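Local coordinates for clavulanic acid biosynthesis oligopeptide binding protein 2 (Streptomyces clavuligerus, PDB 2WOL) that probably binds oligopeptides as an extracellular solute-binding protein of the clavulanic acid biosynthesis pathway, at residues Asp111-Thr116 with Pro196-Thr201; Asp119-Val124 with Val164-Glu169. All blocks are in the same frame, centred on the assembly; numbering follows the deposited sequence. Where two conformers were deposited one is given.

Interaction 1: residues Asp111-Thr116 with Pro196-Thr201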
loop_
_atom_site.group_PDB
_atom_site.type_symbol
_atom_site.label_atom_id
_atom_site.label_comp_id
_atom_site.label_asym_id
_atom_site.label_seq_id
_atom_site.Cartn_x
_atom_site.Cartn_y
_atom_site.Cartn_z
ATOM N N ASP A 111 -16.726 -18.177 17.239
ATOM C CA ASP A 111 -17.213 -19.484 17.689
ATOM C C ASP A 111 -17.264 -19.593 19.215
ATOM O O ASP A 111 -17.576 -20.656 19.758
ATOM C CB ASP A 111 -16.370 -20.618 17.082
ATOM C CG ASP A 111 -14.930 -20.630 17.585
ATOM O OD1 ASP A 111 -14.505 -19.689 18.290
ATOM O OD2 ASP A 111 -14.214 -21.602 17.269
ATOM N N GLY A 112 -16.948 -18.493 19.896
ATOM C CA GLY A 112 -17.026 -18.423 21.354
ATOM C C GLY A 112 -15.761 -18.844 22.082
ATOM O O GLY A 112 -15.677 -18.717 23.305
ATOM N N THR A 113 -14.772 -19.331 21.335
ATOM C CA THR A 113 -13.516 -19.815 21.920
ATOM C C THR A 113 -12.556 -18.651 22.227
ATOM O O THR A 113 -12.655 -17.591 21.605
ATOM C CB THR A 113 -12.830 -20.862 21.012
ATOM O OG1 THR A 113 -12.448 -20.254 19.773
ATOM C CG2 THR A 113 -13.760 -22.039 20.735
ATOM N N PRO A 114 -11.638 -18.835 23.198
ATOM C CA PRO A 114 -10.775 -17.744 23.659
ATOM C C PRO A 114 -9.648 -17.359 22.703
ATOM O O PRO A 114 -9.052 -18.226 22.053
ATOM C CB PRO A 114 -10.164 -18.296 24.957
ATOM C CG PRO A 114 -10.902 -19.561 25.256
ATOM C CD PRO A 114 -11.374 -20.075 23.949
ATOM N N ILE A 115 -9.364 -16.060 22.646
ATOM C CA ILE A 115 -8.188 -15.532 21.961
ATOM C C ILE A 115 -7.024 -15.488 22.947
ATOM O O ILE A 115 -7.127 -14.868 24.013
ATOM C CB ILE A 115 -8.432 -14.109 21.399
ATOM C CG1 ILE A 115 -9.654 -14.098 20.474
ATOM C CG2 ILE A 115 -7.182 -13.596 20.674
ATOM C CD1 ILE A 115 -10.069 -12.716 19.987
ATOM N N THR A 116 -5.925 -16.154 22.594
ATOM C CA THR A 116 -4.731 -16.179 23.438
ATOM C C THR A 116 -3.493 -15.769 22.646
ATOM O O THR A 116 -3.511 -15.736 21.413
ATOM C CB THR A 116 -4.479 -17.577 24.072
ATOM O OG1 THR A 116 -4.143 -18.522 23.047
ATOM C CG2 THR A 116 -5.703 -18.065 24.848
ATOM N N PRO A 196 -6.289 -19.296 15.655
ATOM C CA PRO A 196 -6.089 -20.388 16.606
ATOM C C PRO A 196 -5.754 -21.676 15.860
ATOM O O PRO A 196 -6.456 -22.043 14.914
ATOM C CB PRO A 196 -7.442 -20.488 17.319
ATOM C CG PRO A 196 -8.429 -19.979 16.347
ATOM C CD PRO A 196 -7.717 -18.986 15.451
ATOM N N ARG A 197 -4.680 -22.342 16.281
ATOM C CA ARG A 197 -4.213 -23.556 15.605
ATOM C C ARG A 197 -5.330 -24.599 15.461
ATOM O O ARG A 197 -5.435 -25.264 14.423
ATOM C CB ARG A 197 -2.987 -24.166 16.297
ATOM C CG ARG A 197 -2.398 -25.344 15.521
ATOM C CD ARG A 197 -1.362 -26.121 16.318
ATOM N NE ARG A 197 -0.007 -25.602 16.134
ATOM C CZ ARG A 197 0.772 -25.861 15.084
ATOM N NH1 ARG A 197 0.340 -26.627 14.089
ATOM N NH2 ARG A 197 1.989 -25.343 15.027
ATOM N N ARG A 198 -6.181 -24.711 16.485
ATOM C CA ARG A 198 -7.309 -25.653 16.466
ATOM C C ARG A 198 -8.247 -25.518 15.256
ATOM O O ARG A 198 -8.855 -26.502 14.831
ATOM C CB ARG A 198 -8.116 -25.569 17.768
ATOM C CG ARG A 198 -8.648 -24.175 18.074
ATOM C CD ARG A 198 -9.483 -24.124 19.343
ATOM N NE ARG A 198 -9.912 -22.747 19.578
ATOM C CZ ARG A 198 -9.217 -21.841 20.263
ATOM N NH1 ARG A 198 -8.064 -22.156 20.831
ATOM N NH2 ARG A 198 -9.685 -20.607 20.391
ATOM N N SER A 199 -8.368 -24.303 14.719
ATOM C CA SER A 199 -9.269 -24.032 13.593
ATOM C C SER A 199 -8.520 -23.796 12.288
ATOM O O SER A 199 -9.133 -23.488 11.266
ATOM C CB SER A 199 -10.159 -22.822 13.893
ATOM O OG SER A 199 -10.988 -23.057 15.014
ATOM N N ASP A 200 -7.200 -23.940 12.327
ATOM C CA ASP A 200 -6.374 -23.659 11.154
ATOM C C ASP A 200 -6.361 -24.823 10.165
ATOM O O ASP A 200 -5.587 -25.777 10.312
ATOM C CB ASP A 200 -4.949 -23.260 11.564
ATOM C CG ASP A 200 -4.098 -22.828 10.377
ATOM O OD1 ASP A 200 -4.641 -22.685 9.259
ATOM O OD2 ASP A 200 -2.879 -22.638 10.565
ATOM N N THR A 201 -7.217 -24.716 9.153
ATOM C CA THR A 201 -7.328 -25.708 8.086
ATOM C C THR A 201 -6.334 -25.455 6.937
ATOM O O THR A 201 -6.502 -25.981 5.832
ATOM C CB THR A 201 -8.768 -25.762 7.525
ATOM O OG1 THR A 201 -9.226 -24.430 7.262
ATOM C CG2 THR A 201 -9.711 -26.413 8.519
HETATM O O HOH W 1 -11.674 -22.348 17.463
HETATM O O HOH W 2 -6.746 -19.813 21.821
#
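The guanidinium group of Arg198 meets the loop 111-116 with its edge, while Pro196 of its own segment lies over one face, CB standing 3.7 Å above the plane and over its centre. At the edge, in or near the plane, are Pro114 O, water 2 and Thr113 OG1. NH2 carries two direct bonds: it donates to Thr113 OG1 at 2.9 Å with an N-H...O angle of 158°, and to the backbone carbonyl of Pro114, NH2 to O being 3.0 Å. Both acceptors lie close to the guanidinium plane, although NH2 itself is tilted from the plane of the Pro114 carbonyl. The arginine chain runs extended from CG to NE, which carries the planar group across the gap between the two loops; Thr113 comes to meet it from the opposite direction.

Two waters extend the network. Water 2 accepts from Arg198 NH1 at 2.9 Å and donates to Pro114 O, so the same carbonyl is gripped both directly and through solvent. Water 1 accepts from Arg198 NE, donates to Asp111 OD2 at 2.7 Å, and is also hydrogen-bonded to Ser199 OG.

Behind the threonine stands an Asx turn. Asp111 OD1 takes the backbone N-H of Thr113, from well above the carboxylate plane, and also the hydroxyl of Thr113, OG1 to OD1 being 2.6 Å on the syn side. Since its hydroxyl hydrogen is donated to the aspartate, OG1 can accept from Arg198.

The contact is thus a worked case of opposite charges linked at second hand: Asp111 OD2 and Arg198 NE remain 5.0 Å apart and are bridged by water 1, while the Thr113 hydroxyl links OD1 to NH2. Such relays probably polarise the Thr113 hydroxyl and let carboxylate and guanidinium stabilise one another without forming a salt bridge at this surface.

Interaction 2: residues Asp119-Val124 with Val164-Glu169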
loop_
_atom_site.group_PDB
_atom_site.type_symbol
_atom_site.label_atom_id
_atom_site.label_comp_id
_atom_site.label_asym_id
_atom_site.label_seq_id
_atom_site.Cartn_x
_atom_site.Cartn_y
_atom_site.Cartn_z
ATOM N N ASP A 119 -2.246 -17.765 19.747
ATOM C CA ASP A 119 -2.916 -17.590 18.454
ATOM C C ASP A 119 -2.239 -16.514 17.615
ATOM O O ASP A 119 -2.259 -16.582 16.380
ATOM C CB ASP A 119 -4.383 -17.210 18.654
ATOM C CG ASP A 119 -5.145 -18.196 19.530
ATOM O OD1 ASP A 119 -4.668 -19.335 19.744
ATOM O OD2 ASP A 119 -6.247 -17.824 19.992
ATOM N N VAL A 120 -1.657 -15.522 18.288
ATOM C CA VAL A 120 -0.914 -14.469 17.605
ATOM C C VAL A 120 0.412 -15.039 17.114
ATOM O O VAL A 120 0.806 -14.806 15.969
ATOM C CB VAL A 120 -0.688 -13.220 18.495
ATOM C CG1 VAL A 120 0.116 -12.161 17.738
ATOM C CG2 VAL A 120 -2.018 -12.642 18.952
ATOM N N ARG A 121 1.090 -15.802 17.970
ATOM C CA ARG A 121 2.293 -16.493 17.533
ATOM C C ARG A 121 1.981 -17.416 16.362
ATOM O O ARG A 121 2.735 -17.459 15.387
ATOM C CB ARG A 121 2.932 -17.294 18.660
ATOM C CG ARG A 121 4.142 -18.094 18.196
ATOM C CD ARG A 121 4.981 -18.547 19.353
ATOM N NE ARG A 121 4.316 -19.593 20.116
ATOM C CZ ARG A 121 4.792 -20.090 21.248
ATOM N NH1 ARG A 121 5.936 -19.627 21.746
ATOM N NH2 ARG A 121 4.124 -21.047 21.879
ATOM N N HIS A 122 0.876 -18.153 16.457
ATOM C CA HIS A 122 0.507 -19.070 15.386
ATOM C C HIS A 122 0.304 -18.343 14.055
ATOM O O HIS A 122 0.773 -18.811 13.017
ATOM C CB HIS A 122 -0.723 -19.914 15.731
ATOM C CG HIS A 122 -1.040 -20.935 14.684
ATOM N ND1 HIS A 122 -0.253 -22.048 14.477
ATOM C CD2 HIS A 122 -2.024 -20.988 13.757
ATOM C CE1 HIS A 122 -0.750 -22.752 13.477
ATOM N NE2 HIS A 122 -1.823 -22.131 13.021
ATOM N N ALA A 123 -0.377 -17.200 14.099
ATOM C CA ALA A 123 -0.582 -16.375 12.908
ATOM C C ALA A 123 0.746 -15.967 12.269
ATOM O O ALA A 123 0.918 -16.084 11.051
ATOM C CB ALA A 123 -1.401 -15.147 13.259
ATOM N N VAL A 124 1.679 -15.504 13.095
ATOM C CA VAL A 124 2.999 -15.103 12.618
ATOM C C VAL A 124 3.762 -16.312 12.055
ATOM O O VAL A 124 4.416 -16.218 11.015
ATOM C CB VAL A 124 3.796 -14.378 13.732
ATOM C CG1 VAL A 124 5.222 -14.117 13.302
ATOM C CG2 VAL A 124 3.102 -13.064 14.100
ATOM N N VAL A 164 9.840 -16.146 19.032
ATOM C CA VAL A 164 8.556 -15.672 19.547
ATOM C C VAL A 164 8.204 -16.413 20.835
ATOM O O VAL A 164 7.991 -17.627 20.826
ATOM C CB VAL A 164 7.392 -15.806 18.526
ATOM C CG1 VAL A 164 6.153 -15.116 19.069
ATOM C CG2 VAL A 164 7.754 -15.202 17.176
ATOM N N LEU A 165 8.158 -15.673 21.940
ATOM C CA LEU A 165 7.839 -16.260 23.238
ATOM C C LEU A 165 6.427 -15.917 23.687
ATOM O O LEU A 165 5.927 -14.824 23.421
ATOM C CB LEU A 165 8.832 -15.792 24.300
ATOM C CG LEU A 165 10.331 -15.923 24.038
ATOM C CD1 LEU A 165 11.084 -15.319 25.205
ATOM C CD2 LEU A 165 10.742 -17.372 23.823
ATOM N N THR A 166 5.790 -16.864 24.370
ATOM C CA THR A 166 4.485 -16.641 24.979
ATOM C C THR A 166 4.521 -17.077 26.450
ATOM O O THR A 166 3.996 -18.141 26.794
ATOM C CB THR A 166 3.354 -17.375 24.218
ATOM O OG1 THR A 166 3.686 -18.765 24.079
ATOM C CG2 THR A 166 3.155 -16.769 22.828
ATOM N N PRO A 167 5.144 -16.252 27.326
ATOM C CA PRO A 167 5.307 -16.636 28.739
ATOM C C PRO A 167 3.990 -16.936 29.464
ATOM O O PRO A 167 3.980 -17.735 30.398
ATOM C CB PRO A 167 6.024 -15.434 29.366
ATOM C CG PRO A 167 5.854 -14.314 28.404
ATOM C CD PRO A 167 5.730 -14.928 27.046
ATOM N N ASP A 168 2.901 -16.295 29.047
ATOM C CA ASP A 168 1.557 -16.719 29.444
ATOM C C ASP A 168 0.544 -16.473 28.320
ATOM O O ASP A 168 0.911 -15.988 27.243
ATOM C CB ASP A 168 1.122 -16.093 30.786
ATOM C CG ASP A 168 1.016 -14.573 30.738
ATOM O OD1 ASP A 168 0.612 -14.019 29.697
ATOM O OD2 ASP A 168 1.312 -13.927 31.768
ATOM N N GLU A 169 -0.723 -16.797 28.575
ATOM C CA GLU A 169 -1.772 -16.710 27.551
ATOM C C GLU A 169 -2.088 -15.277 27.106
ATOM O O GLU A 169 -2.799 -15.078 26.118
ATOM C CB GLU A 169 -3.054 -17.407 28.027
ATOM C CG GLU A 169 -2.956 -18.931 28.105
ATOM C CD GLU A 169 -2.385 -19.444 29.422
ATOM O OE1 GLU A 169 -2.036 -18.625 30.303
ATOM O OE2 GLU A 169 -2.289 -20.680 29.575
#
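Arg121 and Val164 meet first through hydrocarbon: the arginine methylenes pass alongside the valine in the opposite direction, CD of Arg121 coming within 3.6 Å of CG1 of Val164. The guanidinium then reaches the strand backbone. Its NH1 donates to Val164 O at 3.0 Å, with an N-H...O angle of 158°, the oxygen lying almost exactly in the guanidinium plane. A bend at chi3 (71°), after an otherwise extended start, swings the planar end round to that carbonyl. One residue pair therefore combines apolar packing with a hydrogen bond.

Thr166 supplies the next surface. Its OG1 sits 2.9 Å above one face of the Arg121 guanidinium, away from its centre, and although NH2 of Arg121 is 3.2 Å from OG1 of Thr166, the angle is too poor for a hydrogen bond. The hydroxyl is engaged elsewhere, in a hydrogen bond with Asp118 OD1, one residue ahead of the helical segment. Asp118 thus probably helps to hold the threonine hydroxyl over the one face of the guanidinium that it partly covers.

Farther out, the helical segment 119-124 and strand 164-166 run nearly antiparallel, at 162°, with their axes 9.1 Å apart at closest approach. Val164 also packs on Ile172 and Phe174 of the neighbouring strand 171-175 and on Leu144 of helix 140-144, which Val124 touches as well. Helix 117-127 is in this way laid against an outermost strand of the four-stranded antiparallel sheet, with helix 140-144 closing in on the valines.

How the interactions relate
Both contacts rely on an arginine that donates to a backbone carbonyl, yet their settings differ. Interaction 1 lies at the surface, joining two loops almost entirely through polar groups and water. Interaction 2 is partly buried, sets helix against sheet, and adds aliphatic packing to its single direct hydrogen bond. The loop 111-116 leads straight into helix 117-127, so the two contacts, with centres about 13 Å apart, hold successive pieces of chain. They also touch: Asp200 OD2 and His122 NE2, 2.7 Å apart, probably hydrogen bond, tying loop 196-201 to the helix, and Thr116 packs on the backbone of Glu169.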